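Local structure of type IV pilus assembly protein PilF (Thermus thermophilus HB8, 5OIU) at residues Asp247-Ile252 and Glu353-Ala358; Tyr329-Leu334 and Arg367-Tyr372. The protein probably couples ATP hydrolysis to the assembly of type IV pili, as a hexameric motor ATPase of the type II/IV secretion family. One frame throughout, in Å; residues are numbered along the deposited sequence.

Contact 1 (Asp247-Ile252 and Glu353-Ala358); sequences DAAQAI and EIKEIA
Asp247 and Lys355 both hold CG anti to the backbone N (chi1 167° and -158°), the start from which the two chains meet between helices 248-257 and 351-360. The lysine chain then bends at chi2 and again at chi4, the last turn placing NZ 2.6 Å from Asp247 OD1. The two side chains cross obliquely, and the ammonium nitrogen sits well above the carboxylate plane, not in it, in a salt bridge. The other oxygen is spent at home: Asp247 is the N-cap of its helix, and its OD2 accepts from Gln250 N at 3.0 Å. One carboxylate thus caps a helix with one oxygen and pairs with Lys355 through the other.

Beside this polar pair the helices meet through small and branched apolar groups. Their short axes approach to 9.0 Å at 129° between N-to-C directions, and the backbones come nearest at Ala249, whose CB lies 4.0 Å from Lys355 CB. The same methyl also rests near Ile354 CG2, at 4.1 Å. One turn on, Ile252 and Ile354 reach tip to tip, with Ile252 CD1 3.8 Å from Ile354 CG2. Leu335 of strand 328-336 packs on both Ala249 and Ile354, so both helices pack on that strand, outermost within this chain in the mixed sheet of the P-loop ATPase core.

Charge is concentrated at one end of this contact. Glu333 OE1 lies close to Asp247 OD1, a like-charged neighbour that would probably raise the cost of two bare carboxylates here. The lysine ammonium is likely to offset part of that repulsion, while the capped helix start would further favour a negative Asp247.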
loop_
_atom_site.group_PDB
_atom_site.type_symbol
_atom_site.label_atom_id
_atom_site.label_comp_id
_atom_site.label_asym_id
_atom_site.label_seq_id
_atom_site.Cartn_x
_atom_site.Cartn_y
_atom_site.Cartn_z
ATOM N N ASP C 247 -14.316 15.912 -4.455
ATOM C CA ASP C 247 -13.699 15.881 -5.769
ATOM C C ASP C 247 -14.217 14.643 -6.486
ATOM O O ASP C 247 -14.480 13.622 -5.847
ATOM C CB ASP C 247 -12.174 15.859 -5.603
ATOM C CG ASP C 247 -11.440 15.510 -6.867
ATOM O OD1 ASP C 247 -11.349 16.371 -7.768
ATOM O OD2 ASP C 247 -10.934 14.371 -6.939
ATOM N N ALA C 248 -14.388 14.745 -7.802
ATOM C CA ALA C 248 -15.010 13.649 -8.540
ATOM C C ALA C 248 -14.125 12.410 -8.550
ATOM O O ALA C 248 -14.566 11.317 -8.178
ATOM C CB ALA C 248 -15.323 14.085 -9.962
ATOM N N ALA C 249 -12.873 12.562 -8.986
ATOM C CA ALA C 249 -11.958 11.431 -9.023
ATOM C C ALA C 249 -11.884 10.757 -7.662
ATOM O O ALA C 249 -11.830 9.526 -7.565
ATOM C CB ALA C 249 -10.576 11.901 -9.473
ATOM N N GLN C 250 -11.937 11.558 -6.596
ATOM C CA GLN C 250 -11.870 11.026 -5.242
ATOM C C GLN C 250 -12.957 9.984 -4.982
ATOM O O GLN C 250 -12.761 9.058 -4.187
ATOM C CB GLN C 250 -11.970 12.190 -4.250
ATOM C CG GLN C 250 -11.193 12.022 -2.950
ATOM C CD GLN C 250 -9.690 12.091 -3.144
ATOM O OE1 GLN C 250 -9.167 13.094 -3.649
ATOM N NE2 GLN C 250 -8.979 11.022 -2.735
ATOM N N ALA C 251 -14.106 10.106 -5.645
ATOM C CA ALA C 251 -15.171 9.134 -5.418
ATOM C C ALA C 251 -14.719 7.713 -5.759
ATOM O O ALA C 251 -15.082 6.760 -5.064
ATOM C CB ALA C 251 -16.403 9.524 -6.227
ATOM N N ILE C 252 -13.933 7.555 -6.827
ATOM C CA ILE C 252 -13.404 6.242 -7.186
ATOM C C ILE C 252 -12.563 5.691 -6.045
ATOM O O ILE C 252 -12.724 4.540 -5.626
ATOM C CB ILE C 252 -12.580 6.332 -8.486
ATOM C CG1 ILE C 252 -13.443 6.780 -9.657
ATOM C CG2 ILE C 252 -11.897 5.007 -8.791
ATOM C CD1 ILE C 252 -12.649 7.221 -10.829
ATOM N N GLU C 353 -4.106 10.997 -10.306
ATOM C CA GLU C 353 -3.780 10.546 -11.658
ATOM C C GLU C 353 -5.036 10.421 -12.508
ATOM O O GLU C 353 -5.094 10.945 -13.633
ATOM C CB GLU C 353 -3.018 9.224 -11.593
ATOM C CG GLU C 353 -1.799 9.356 -10.699
ATOM C CD GLU C 353 -0.943 8.114 -10.624
ATOM O OE1 GLU C 353 -1.283 7.187 -9.847
ATOM O OE2 GLU C 353 0.084 8.087 -11.338
ATOM N N ILE C 354 -6.065 9.759 -11.969
ATOM C CA ILE C 354 -7.347 9.702 -12.665
ATOM C C ILE C 354 -7.795 11.098 -13.049
ATOM O O ILE C 354 -8.247 11.334 -14.177
ATOM C CB ILE C 354 -8.399 8.994 -11.798
ATOM C CG1 ILE C 354 -8.009 7.530 -11.583
ATOM C CG2 ILE C 354 -9.767 9.125 -12.441
ATOM C CD1 ILE C 354 -8.748 6.874 -10.449
ATOM N N LYS C 355 -7.626 12.053 -12.129
ATOM C CA LYS C 355 -8.058 13.425 -12.367
ATOM C C LYS C 355 -7.329 14.042 -13.553
ATOM O O LYS C 355 -7.945 14.732 -14.370
ATOM C CB LYS C 355 -7.852 14.281 -11.113
ATOM C CG LYS C 355 -8.736 15.558 -11.079
ATOM C CD LYS C 355 -8.073 16.699 -10.335
ATOM C CE LYS C 355 -9.081 17.739 -9.835
ATOM N NZ LYS C 355 -9.194 17.741 -8.333
ATOM N N GLU C 356 -6.017 13.812 -13.666
ATOM C CA GLU C 356 -5.304 14.372 -14.808
ATOM C C GLU C 356 -5.634 13.620 -16.096
ATOM O O GLU C 356 -5.714 14.243 -17.165
ATOM C CB GLU C 356 -3.803 14.391 -14.530
ATOM C CG GLU C 356 -3.374 15.524 -13.539
ATOM C CD GLU C 356 -4.142 16.861 -13.729
ATOM O OE1 GLU C 356 -4.025 17.455 -14.842
ATOM O OE2 GLU C 356 -4.847 17.320 -12.775
ATOM N N ILE C 357 -5.857 12.301 -16.022
ATOM C CA ILE C 357 -6.359 11.584 -17.196
ATOM C C ILE C 357 -7.711 12.145 -17.625
ATOM O O ILE C 357 -7.926 12.458 -18.803
ATOM C CB ILE C 357 -6.464 10.071 -16.932
ATOM C CG1 ILE C 357 -5.087 9.417 -16.819
ATOM C CG2 ILE C 357 -7.271 9.426 -18.054
ATOM C CD1 ILE C 357 -5.066 8.247 -15.851
ATOM N N ALA C 358 -8.650 12.270 -16.677
ATOM C CA ALA C 358 -9.977 12.773 -17.035
ATOM C C ALA C 358 -9.908 14.194 -17.560
ATOM O O ALA C 358 -10.702 14.578 -18.424
ATOM C CB ALA C 358 -10.929 12.707 -15.836
#

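Contact 2 (Tyr329-Leu334 and Arg367-Tyr372); sequences YAIHEL and REDGLY
Strand 329-334 and helix 367-372 run roughly antiparallel, 142° between their N-to-C directions, with short axes 6.9 Å apart and Ile331 nearest Gly370 in the backbone. The strand is the outermost within this chain of the mixed sheet of the P-loop ATPase core, hydrogen-bonded to strand 269-281, and the helix packs against it.

Asp369 makes the polar link. CG lies anti to its backbone N (chi1 -166°), on the strand side, and from there OD2 accepts from His332 N at 3.0 Å, the N-H arriving from above the carboxylate plane. Lys373 adds a salt bridge to the same oxygen and also donates to Ala330 O, so one lysine joins helix and strand beside the carboxylate. An alanine in place of Asp369 would probably leave His332 N without its acceptor and Lys373 without its counter-charge, and the two waters without the carboxylate they donate to.

Ile331 CG2 lies 4.0 Å from Gly370 CA, and a CB at the glycine would fall only 3.5 Å from Ile331 CD1, consistent with a glycine here. Ala330 itself touches the bound ATP, which places this contact next to the nucleotide pocket.

The His332 ring, stacked with Phe126, is turned 57° from the carboxylate plane. Two waters fill in between histidine and aspartate. One donates to His332 O at 2.7 Å and weakly to Asp369 OD1; the other, in the plane of the ring at its edge, bonds to His332 ND1 and donates to Asp369 OD1 at 2.6 Å.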
loop_
_atom_site.group_PDB
_atom_site.type_symbol
_atom_site.label_atom_id
_atom_site.label_comp_id
_atom_site.label_asym_id
_atom_site.label_seq_id
_atom_site.Cartn_x
_atom_site.Cartn_y
_atom_site.Cartn_z
ATOM N N TYR C 329 -26.172 29.294 -7.094
ATOM C CA TYR C 329 -25.980 28.719 -8.420
ATOM C C TYR C 329 -24.921 27.633 -8.315
ATOM O O TYR C 329 -23.998 27.732 -7.505
ATOM C CB TYR C 329 -25.558 29.790 -9.422
ATOM C CG TYR C 329 -25.885 29.533 -10.880
ATOM C CD1 TYR C 329 -25.053 28.761 -11.669
ATOM C CD2 TYR C 329 -26.991 30.128 -11.480
ATOM C CE1 TYR C 329 -25.315 28.563 -13.011
ATOM C CE2 TYR C 329 -27.267 29.940 -12.817
ATOM C CZ TYR C 329 -26.423 29.153 -13.586
ATOM O OH TYR C 329 -26.686 28.939 -14.928
ATOM N N ALA C 330 -25.073 26.583 -9.103
ATOM C CA ALA C 330 -24.216 25.421 -8.958
ATOM C C ALA C 330 -23.066 25.493 -9.948
ATOM O O ALA C 330 -23.197 26.066 -11.034
ATOM C CB ALA C 330 -25.002 24.130 -9.171
ATOM N N ILE C 331 -21.929 24.908 -9.548
ATOM C CA ILE C 331 -20.773 24.702 -10.413
ATOM C C ILE C 331 -20.414 23.218 -10.385
ATOM O O ILE C 331 -20.593 22.527 -9.375
ATOM C CB ILE C 331 -19.580 25.591 -9.984
ATOM C CG1 ILE C 331 -18.927 25.085 -8.695
ATOM C CG2 ILE C 331 -20.027 27.028 -9.755
ATOM C CD1 ILE C 331 -17.912 26.066 -8.155
ATOM N N HIS C 332 -19.899 22.718 -11.507
ATOM C CA HIS C 332 -19.883 21.282 -11.726
ATOM C C HIS C 332 -18.527 20.762 -12.175
ATOM O O HIS C 332 -17.762 21.438 -12.867
ATOM C CB HIS C 332 -20.910 20.899 -12.758
ATOM C CG HIS C 332 -22.305 21.308 -12.404
ATOM N ND1 HIS C 332 -22.966 22.337 -13.046
ATOM C CD2 HIS C 332 -23.173 20.812 -11.490
ATOM C CE1 HIS C 332 -24.176 22.466 -12.533
ATOM N NE2 HIS C 332 -24.330 21.548 -11.591
ATOM N N GLU C 333 -18.265 19.522 -11.783
ATOM C CA GLU C 333 -17.153 18.735 -12.289
ATOM C C GLU C 333 -17.697 17.358 -12.654
ATOM O O GLU C 333 -18.180 16.637 -11.771
ATOM C CB GLU C 333 -16.067 18.627 -11.228
ATOM C CG GLU C 333 -14.743 18.186 -11.737
ATOM C CD GLU C 333 -13.701 18.287 -10.668
ATOM O OE1 GLU C 333 -13.671 17.384 -9.798
ATOM O OE2 GLU C 333 -12.945 19.290 -10.679
ATOM N N LEU C 334 -17.638 16.999 -13.948
ATOM C CA LEU C 334 -18.289 15.781 -14.458
ATOM C C LEU C 334 -17.248 14.838 -15.051
ATOM O O LEU C 334 -16.777 15.037 -16.178
ATOM C CB LEU C 334 -19.376 16.092 -15.489
ATOM C CG LEU C 334 -20.025 14.858 -16.156
ATOM C CD1 LEU C 334 -20.620 13.875 -15.163
ATOM C CD2 LEU C 334 -21.092 15.257 -17.193
ATOM N N ARG C 367 -13.263 24.639 -10.659
ATOM C CA ARG C 367 -12.780 26.010 -10.708
ATOM C C ARG C 367 -12.825 26.553 -12.128
ATOM O O ARG C 367 -13.154 27.730 -12.345
ATOM C CB ARG C 367 -11.372 26.072 -10.137
ATOM C CG ARG C 367 -10.785 27.456 -10.080
ATOM C CD ARG C 367 -9.335 27.348 -9.701
ATOM N NE ARG C 367 -9.146 27.337 -8.259
ATOM C CZ ARG C 367 -8.155 26.695 -7.639
ATOM N NH1 ARG C 367 -7.265 25.991 -8.346
ATOM N NH2 ARG C 367 -8.058 26.763 -6.312
ATOM N N GLU C 368 -12.522 25.701 -13.112
ATOM C CA GLU C 368 -12.722 26.079 -14.506
ATOM C C GLU C 368 -14.192 26.395 -14.776
ATOM O O GLU C 368 -14.522 27.444 -15.343
ATOM C CB GLU C 368 -12.215 24.963 -15.419
ATOM C CG GLU C 368 -10.692 24.952 -15.618
ATOM C CD GLU C 368 -10.170 23.580 -16.018
ATOM O OE1 GLU C 368 -11.000 22.702 -16.313
ATOM O OE2 GLU C 368 -8.935 23.365 -16.036
ATOM N N ASP C 369 -15.093 25.504 -14.357
ATOM C CA ASP C 369 -16.520 25.769 -14.497
ATOM C C ASP C 369 -16.908 27.035 -13.743
ATOM O O ASP C 369 -17.638 27.891 -14.265
ATOM C CB ASP C 369 -17.331 24.563 -14.001
ATOM C CG ASP C 369 -18.809 24.624 -14.419
ATOM O OD1 ASP C 369 -19.103 24.419 -15.628
ATOM O OD2 ASP C 369 -19.679 24.855 -13.538
ATOM N N GLY C 370 -16.426 27.171 -12.507
ATOM C CA GLY C 370 -16.753 28.353 -11.734
ATOM C C GLY C 370 -16.266 29.612 -12.412
ATOM O O GLY C 370 -16.977 30.616 -12.456
ATOM N N LEU C 371 -15.062 29.569 -12.977
ATOM C CA LEU C 371 -14.524 30.762 -13.621
ATOM C C LEU C 371 -15.378 31.151 -14.818
ATOM O O LEU C 371 -15.766 32.316 -14.974
ATOM C CB LEU C 371 -13.072 30.535 -14.045
ATOM C CG LEU C 371 -12.513 31.713 -14.847
ATOM C CD1 LEU C 371 -12.497 32.952 -13.984
ATOM C CD2 LEU C 371 -11.135 31.447 -15.421
ATOM N N TYR C 372 -15.697 30.167 -15.658
ATOM C CA TYR C 372 -16.554 30.379 -16.818
ATOM C C TYR C 372 -17.836 31.118 -16.436
ATOM O O TYR C 372 -18.167 32.151 -17.027
ATOM C CB TYR C 372 -16.846 29.017 -17.469
ATOM C CG TYR C 372 -18.014 29.017 -18.434
ATOM C CD1 TYR C 372 -17.871 29.498 -19.741
ATOM C CD2 TYR C 372 -19.266 28.537 -18.049
ATOM C CE1 TYR C 372 -18.951 29.505 -20.635
ATOM C CE2 TYR C 372 -20.350 28.539 -18.935
ATOM C CZ TYR C 372 -20.184 29.024 -20.224
ATOM O OH TYR C 372 -21.242 29.033 -21.105
HETATM O O HOH W 1 -21.308 23.034 -15.578
HETATM O O HOH W 2 -18.293 21.548 -15.489
#

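In the fold
Following the chain from the N terminus, helix 248-257 comes first, then strand 269-281, the zinc-binding region with its four cysteines, and strand 328-336, before helices 351-360 and 366-374 follow one another. Contact 1 closes a loop of 100 residues between its segments, and contact 2 one of 32. Their segments alternate along the sequence, so the two loops cross. Strand 328-336 serves both: its Leu335 packs against both helices of contact 1 and its residues 329-334 form contact 2. Their centres lie about 16 Å apart, and the contacts touch where Glu333 comes up to Asp247. Together they tie the successive helices 351-360 and 366-374 to the ATPase core, contact 2 beside the nucleotide.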